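Local coordinates for hyaluronidase (Streptomyces koganeiensis, PDB 4UFQ), which degrades the glycosaminoglycan hyaluronan as a bacterial hyaluronidase, probably by hydrolysing its hexosaminidic bonds, at the interface of chains A and B. Sequence-based numbering; all coordinates share one arbitrary frame. Chains: chain A/B, Hyaluronidase.

Contact 1: the interface of chains A and B. Residues chain A 97-99, 101; chain B 79-82.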
ATOM      1  N   SER A  97      -6.673  -5.143  -5.887  1.00 22.26           N
ATOM      2  CA  SER A  97      -6.931  -4.115  -6.885  1.00 22.25           C
ATOM      3  C   SER A  97      -8.019  -3.156  -6.424  1.00 22.48           C
ATOM      4  O   SER A  97      -9.101  -3.593  -6.046  1.00 23.35           O
ATOM      5  CB  SER A  97      -7.307  -4.776  -8.201  1.00 23.19           C
ATOM      6  OG  SER A  97      -7.553  -3.821  -9.214  1.00 23.96           O
ATOM      7  N   LEU A  98      -7.722  -1.857  -6.440  1.00 21.86           N
ATOM      8  CA  LEU A  98      -8.637  -0.813  -5.975  1.00 22.10           C
ATOM      9  C   LEU A  98      -8.967   0.119  -7.124  1.00 22.56           C
ATOM     10  O   LEU A  98      -8.069   0.562  -7.842  1.00 22.06           O
ATOM     11  CB  LEU A  98      -8.013   0.009  -4.836  1.00 22.76           C
ATOM     12  CG  LEU A  98      -7.370  -0.746  -3.671  1.00 28.22           C
ATOM     13  CD1 LEU A  98      -6.881   0.253  -2.630  1.00 24.37           C
ATOM     14  CD2 LEU A  98      -8.275  -1.757  -3.028  1.00 34.62           C
ATOM     15  N   ASP A  99     -10.256   0.411  -7.300  1.00 23.76           N
ATOM     16  CA  ASP A  99     -10.726   1.355  -8.309  1.00 24.59           C
ATOM     17  C   ASP A  99     -11.595   2.431  -7.664  1.00 25.06           C
ATOM     18  O   ASP A  99     -12.655   2.145  -7.099  1.00 26.09           O
ATOM     19  CB  ASP A  99     -11.492   0.654  -9.441  1.00 26.21           C
ATOM     20  CG  ASP A  99     -11.767   1.585 -10.631  1.00 30.23           C
ATOM     21  OD1 ASP A  99     -11.218   2.715 -10.667  1.00 27.04           O
ATOM     22  OD2 ASP A  99     -12.529   1.185 -11.543  1.00 33.16           O
ATOM     23  N   ARG A 101     -13.891   5.093  -8.486  1.00 28.38           N
ATOM     24  CA  ARG A 101     -14.720   5.443  -9.634  1.00 30.44           C
ATOM     25  C   ARG A 101     -15.467   6.748  -9.444  1.00 31.56           C
ATOM     26  O   ARG A 101     -15.614   7.230  -8.322  1.00 31.00           O
ATOM     27  CB  ARG A 101     -15.713   4.313  -9.927  1.00 32.18           C
ATOM     28  CG  ARG A 101     -15.033   3.090 -10.471  1.00 31.52           C
ATOM     29  CD  ARG A 101     -16.034   2.074 -10.984  1.00 33.50           C
ATOM     30  NE  ARG A 101     -15.358   0.926 -11.578  1.00 54.51           N
ATOM     31  CZ  ARG A 101     -15.967  -0.190 -11.965  1.00 64.74           C
ATOM     32  NH1 ARG A 101     -17.279  -0.325 -11.815  1.00 84.96           N
ATOM     33  NH2 ARG A 101     -15.260  -1.176 -12.499  1.00 59.91           N
TER
ATOM     34  N   LYS B  79     -10.934  -7.379  -5.393  1.00 23.61           N
ATOM     35  CA  LYS B  79     -11.194  -6.175  -6.162  1.00 23.68           C
ATOM     36  C   LYS B  79     -12.159  -5.294  -5.405  1.00 30.85           C
ATOM     37  O   LYS B  79     -13.308  -5.681  -5.162  1.00 25.81           O
ATOM     38  CB  LYS B  79     -11.753  -6.517  -7.541  1.00 24.78           C
ATOM     39  CG  LYS B  79     -12.230  -5.320  -8.363  1.00 25.78           C
ATOM     40  CD  LYS B  79     -11.079  -4.462  -8.812  1.00 24.76           C
ATOM     41  CE  LYS B  79     -11.564  -3.290  -9.654  1.00 25.59           C
ATOM     42  NZ  LYS B  79     -12.105  -3.738 -10.950  1.00 30.75           N
ATOM     43  N   ILE B  80     -11.682  -4.109  -5.032  1.00 28.65           N
ATOM     44  CA  ILE B  80     -12.489  -3.148  -4.304  1.00 24.18           C
ATOM     45  C   ILE B  80     -12.803  -1.959  -5.187  1.00 23.88           C
ATOM     46  O   ILE B  80     -11.900  -1.294  -5.685  1.00 23.35           O
ATOM     47  CB  ILE B  80     -11.797  -2.640  -3.023  1.00 23.08           C
ATOM     48  CG1 ILE B  80     -11.342  -3.801  -2.131  1.00 23.81           C
ATOM     49  CG2 ILE B  80     -12.733  -1.699  -2.263  1.00 25.96           C
ATOM     50  CD1 ILE B  80     -10.666  -3.376  -0.807  1.00 23.12           C
ATOM     51  N   THR B  81     -14.089  -1.700  -5.373  1.00 25.69           N
ATOM     52  CA  THR B  81     -14.565  -0.516  -6.069  1.00 25.67           C
ATOM     53  C   THR B  81     -15.235   0.430  -5.096  1.00 26.10           C
ATOM     54  O   THR B  81     -16.119   0.033  -4.343  1.00 26.93           O
ATOM     55  CB  THR B  81     -15.571  -0.887  -7.168  1.00 33.08           C
ATOM     56  OG1 THR B  81     -14.922  -1.698  -8.152  1.00 32.26           O
ATOM     57  CG2 THR B  81     -16.130   0.357  -7.847  1.00 32.01           C
ATOM     58  N   HIS B  82     -14.803   1.683  -5.105  1.00 25.77           N
ATOM     59  CA  HIS B  82     -15.530   2.751  -4.427  1.00 26.56           C
ATOM     60  C   HIS B  82     -16.249   3.591  -5.475  1.00 27.75           C
ATOM     61  O   HIS B  82     -15.611   4.190  -6.356  1.00 27.47           O
ATOM     62  CB  HIS B  82     -14.606   3.628  -3.580  1.00 25.75           C
ATOM     63  CG  HIS B  82     -15.318   4.760  -2.916  1.00 30.64           C
ATOM     64  ND1 HIS B  82     -15.421   6.007  -3.493  1.00 27.22           N
ATOM     65  CD2 HIS B  82     -16.006   4.827  -1.751  1.00 28.90           C
ATOM     66  CE1 HIS B  82     -16.123   6.798  -2.704  1.00 30.56           C
ATOM     67  NE2 HIS B  82     -16.496   6.105  -1.640  1.00 28.71           N
TER
HETATM   68  O   HOH W   1     -14.245   7.000  -5.809  1.00 23.50           O
HETATM   69  O   HOH W   2     -12.284  -1.421 -12.719  1.00 41.10           O
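A:Leu98 and B:Ile80 lie side by side in a parallel pairing of strand 96-101 of chain A with strand 79-83 of chain B, the kind of intermolecular sheet through which chains of the HylP hyaluronidase family wind together into a trimeric beta-helix. The tight part is the backbone ladder and one face of it. B:Ile80 bonds to the two residues flanking A:Leu98: its N gives a hydrogen bond to A:Ser97 O at 2.8 Å and its O accepts from A:Asp99 N. B:His82 repeats this one step on, between A:Asp99 O and A:Arg101 N. On this face A:Leu98 CD2 rests against B:Ile80 CB, with CD1 of the isoleucine equally near, each at 3.6 Å. At the end of the ladder, on the side of B:Ile80, the ring of B:His82 has water 1 in its plane, 2.8 Å from ND1; the water also reaches A:Arg101 O.

The opposite face is polar and wet. A:Arg101 reaches out with an extended chain, its CD 3.6 Å from B:Thr81 CG2, and B:Thr81 OG1 stands over the centre of the guanidinium, 4.2 Å above its plane. NE meets A:Asp99 OD2 at 2.8 Å in a salt bridge within chain A, in the guanidinium plane but from above the carboxylate plane. B:Lys79, bent at chi2 (70°) and chi4 (-68°), runs its CD past A:Ser97 OG. Its NZ stays 5.0 Å from A:Asp99 OD2, and water 2 joins the amino group, the carboxylate and A:Arg101 NH2. An alanine in place of A:Arg101 would probably leave A:Asp99 without its charged mate and B:Thr81 CG2 without its aliphatic cover.

Contact 2: the interface of chains A and B. Residues chain A 126-128, 134-135; chain B 112, 123-124, 137, 141.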
ATOM      1  N   LEU A 126       7.382  -4.129   1.577  1.00 19.33           N
ATOM      2  CA  LEU A 126       7.335  -4.836   0.305  1.00 17.38           C
ATOM      3  C   LEU A 126       8.611  -5.645   0.164  1.00 17.93           C
ATOM      4  O   LEU A 126       9.695  -5.061   0.012  1.00 18.60           O
ATOM      5  CB  LEU A 126       7.128  -3.865  -0.880  1.00 18.66           C
ATOM      6  CG  LEU A 126       6.002  -2.842  -0.698  1.00 18.36           C
ATOM      7  CD1 LEU A 126       5.882  -1.994  -1.945  1.00 21.18           C
ATOM      8  CD2 LEU A 126       4.662  -3.545  -0.367  1.00 19.71           C
ATOM      9  N   ARG A 127       8.486  -6.969   0.258  1.00 19.64           N
ATOM     10  CA  ARG A 127       9.619  -7.876   0.392  1.00 20.25           C
ATOM     11  C   ARG A 127       9.580  -8.965  -0.660  1.00 23.10           C
ATOM     12  O   ARG A 127       9.158 -10.105  -0.404  1.00 26.07           O
ATOM     13  CB  ARG A 127       9.652  -8.469   1.809  1.00 23.06           C
ATOM     14  CG  ARG A 127      10.050  -7.453   2.860  1.00 22.00           C
ATOM     15  CD  ARG A 127       9.919  -7.937   4.312  1.00 21.59           C
ATOM     16  NE  ARG A 127      10.572  -6.951   5.185  1.00 23.93           N
ATOM     17  CZ  ARG A 127      10.682  -7.036   6.506  1.00 32.67           C
ATOM     18  NH1 ARG A 127      10.182  -8.074   7.156  1.00 34.17           N
ATOM     19  NH2 ARG A 127      11.297  -6.067   7.182  1.00 31.32           N
ATOM     20  N   ASN A 128      10.048  -8.615  -1.848  1.00 20.89           N
ATOM     21  CA  ASN A 128      10.022  -9.518  -2.988  1.00 19.72           C
ATOM     22  C   ASN A 128      11.358 -10.218  -3.191  1.00 21.64           C
ATOM     23  O   ASN A 128      11.408 -11.431  -3.441  1.00 25.93           O
ATOM     24  CB  ASN A 128       9.660  -8.708  -4.231  1.00 20.31           C
ATOM     25  CG  ASN A 128       9.254  -9.577  -5.389  1.00 20.47           C
ATOM     26  OD1 ASN A 128       8.559 -10.568  -5.209  1.00 22.43           O
ATOM     27  ND2 ASN A 128       9.714  -9.233  -6.586  1.00 24.01           N
ATOM     28  N   ASP A 134      12.603  -4.178  -0.296  1.00 19.49           N
ATOM     29  CA  ASP A 134      12.476  -3.401  -1.525  1.00 17.61           C
ATOM     30  C   ASP A 134      11.922  -1.997  -1.260  1.00 20.44           C
ATOM     31  O   ASP A 134      12.459  -0.994  -1.767  1.00 18.94           O
ATOM     32  CB  ASP A 134      11.643  -4.168  -2.552  1.00 20.28           C
ATOM     33  CG  ASP A 134      12.303  -5.489  -2.966  1.00 20.26           C
ATOM     34  OD1 ASP A 134      13.373  -5.451  -3.604  1.00 23.44           O
ATOM     35  OD2 ASP A 134      11.768  -6.578  -2.638  1.00 23.65           O
ATOM     36  N   PHE A 135      10.873  -1.916  -0.445  1.00 18.75           N
ATOM     37  CA  PHE A 135      10.317  -0.643   0.018  1.00 16.21           C
ATOM     38  C   PHE A 135       9.725  -0.877   1.392  1.00 17.53           C
ATOM     39  O   PHE A 135       8.873  -1.762   1.567  1.00 18.48           O
ATOM     40  CB  PHE A 135       9.247  -0.116  -0.946  1.00 17.12           C
ATOM     41  CG  PHE A 135       8.616   1.170  -0.510  1.00 15.43           C
ATOM     42  CD1 PHE A 135       9.342   2.352  -0.506  1.00 16.15           C
ATOM     43  CD2 PHE A 135       7.300   1.203  -0.103  1.00 17.51           C
ATOM     44  CE1 PHE A 135       8.762   3.539  -0.100  1.00 16.15           C
ATOM     45  CE2 PHE A 135       6.705   2.381   0.303  1.00 18.55           C
ATOM     46  CZ  PHE A 135       7.440   3.556   0.315  1.00 18.98           C
TER
ATOM     47  N   VAL B 112       3.750  -7.404   2.176  1.00 21.05           N
ATOM     48  CA  VAL B 112       3.658  -8.054   0.874  1.00 21.16           C
ATOM     49  C   VAL B 112       4.909  -8.864   0.627  1.00 21.12           C
ATOM     50  O   VAL B 112       6.024  -8.339   0.751  1.00 21.02           O
ATOM     51  CB  VAL B 112       3.511  -7.023  -0.263  1.00 21.27           C
ATOM     52  CG1 VAL B 112       3.297  -7.721  -1.607  1.00 24.10           C
ATOM     53  CG2 VAL B 112       2.372  -6.064   0.020  1.00 21.69           C
ATOM     54  N   LEU B 123       5.182  -4.535  -7.294  1.00 18.91           N
ATOM     55  CA  LEU B 123       4.794  -4.775  -5.915  1.00 19.01           C
ATOM     56  C   LEU B 123       3.663  -3.829  -5.506  1.00 18.22           C
ATOM     57  O   LEU B 123       2.714  -4.236  -4.817  1.00 18.78           O
ATOM     58  CB  LEU B 123       6.008  -4.616  -4.989  1.00 19.67           C
ATOM     59  CG  LEU B 123       7.238  -5.405  -5.446  1.00 20.16           C
ATOM     60  CD1 LEU B 123       8.345  -5.288  -4.377  1.00 21.21           C
ATOM     61  CD2 LEU B 123       6.889  -6.851  -5.717  1.00 20.86           C
ATOM     62  N   ILE B 124       3.746  -2.578  -5.945  1.00 17.53           N
ATOM     63  CA  ILE B 124       2.666  -1.611  -5.767  1.00 18.19           C
ATOM     64  C   ILE B 124       2.689  -0.682  -6.971  1.00 18.23           C
ATOM     65  O   ILE B 124       3.759  -0.330  -7.472  1.00 18.74           O
ATOM     66  CB  ILE B 124       2.774  -0.841  -4.416  1.00 17.22           C
ATOM     67  CG1 ILE B 124       1.546   0.040  -4.203  1.00 19.71           C
ATOM     68  CG2 ILE B 124       4.089  -0.052  -4.354  1.00 18.56           C
ATOM     69  CD1 ILE B 124       1.425   0.582  -2.781  1.00 23.33           C
ATOM     70  N   VAL B 137       6.600   0.523  -7.430  1.00 16.12           N
ATOM     71  CA  VAL B 137       7.732  -0.286  -7.020  1.00 15.99           C
ATOM     72  C   VAL B 137       7.685  -1.519  -7.894  1.00 16.20           C
ATOM     73  O   VAL B 137       6.745  -2.315  -7.810  1.00 17.07           O
ATOM     74  CB  VAL B 137       7.709  -0.637  -5.509  1.00 17.41           C
ATOM     75  CG1 VAL B 137       8.974  -1.404  -5.120  1.00 18.39           C
ATOM     76  CG2 VAL B 137       7.567   0.586  -4.626  1.00 17.72           C
ATOM     77  N   GLY B 141      12.458  -4.080  -7.517  1.00 19.34           N
ATOM     78  CA  GLY B 141      12.674  -3.182  -6.406  1.00 19.21           C
ATOM     79  C   GLY B 141      12.880  -1.739  -6.834  1.00 16.67           C
ATOM     80  O   GLY B 141      12.859  -0.846  -5.991  1.00 18.45           O
TER
HETATM   81  O   HOH W   3      14.399  -1.230  -3.842  1.00 18.67           O
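A:Leu126 pushes its branched end among side chains of chain B, and apolar packing carries most of this contact. CD2 lies 3.4 Å from B:Val112 CG2, a tight fit between two side chains that run side by side. The other methyl, CD1, turns to B:Ile124 CG2 at 3.6 Å, the two side chains meeting at about a right angle, with B:Val137 CG2 a little farther off. B:Leu123 slides past A:Leu126 in the opposite direction and spreads its own methyls against loop residues of chain A: CD2 touches the carboxamide carbon CG of A:Asn128 at 3.6 Å, while CD1 meets A:Asp134 CB at 3.9 Å.

Hydrogen bonds fix the frame around these methyls. Across the chains A:Arg127 N donates to B:Val112 O at 2.9 Å, next to the parallel bridge of A:Leu126 with B:Val112. Within chain A, with CG beside the backbone N (chi1 -63°), A:Asp134 points its carboxylate at the A:Asn128 amide, and OD2 accepts from A:Asn128 N at 2.8 Å, nearly along the C-O axis; this ties together the two residues that B:Leu123 packs against.

Water adds a further link, with water 3 bridging A:Asp134 O and B:Gly141 O, the latter at 2.7 Å.

In the fold, strand 124-127 of chain A pairs with strand 110-113 of chain B, while strands 124-127 and 135-137 of chain B supply further packing groups in the middle of the elongated intertwined assembly.

Contact 1 and contact 2 lie about 21 Å apart, measured between the centres of their C-alpha atoms, and have no residue or paired strand in common. Both nevertheless follow one pattern: a strand of chain A runs parallel to an earlier strand of chain B, 96-101 with 79-83 in contact 1 and 124-127 with 110-113 in contact 2. Strand pairing between chains thus recurs at two levels along the long axis, as expected for the intertwined trimer of this family. With three copies in the deposited assembly, such pairing interlaces the subunits and suggests that this stretch of each chain depends on its partners for its fold.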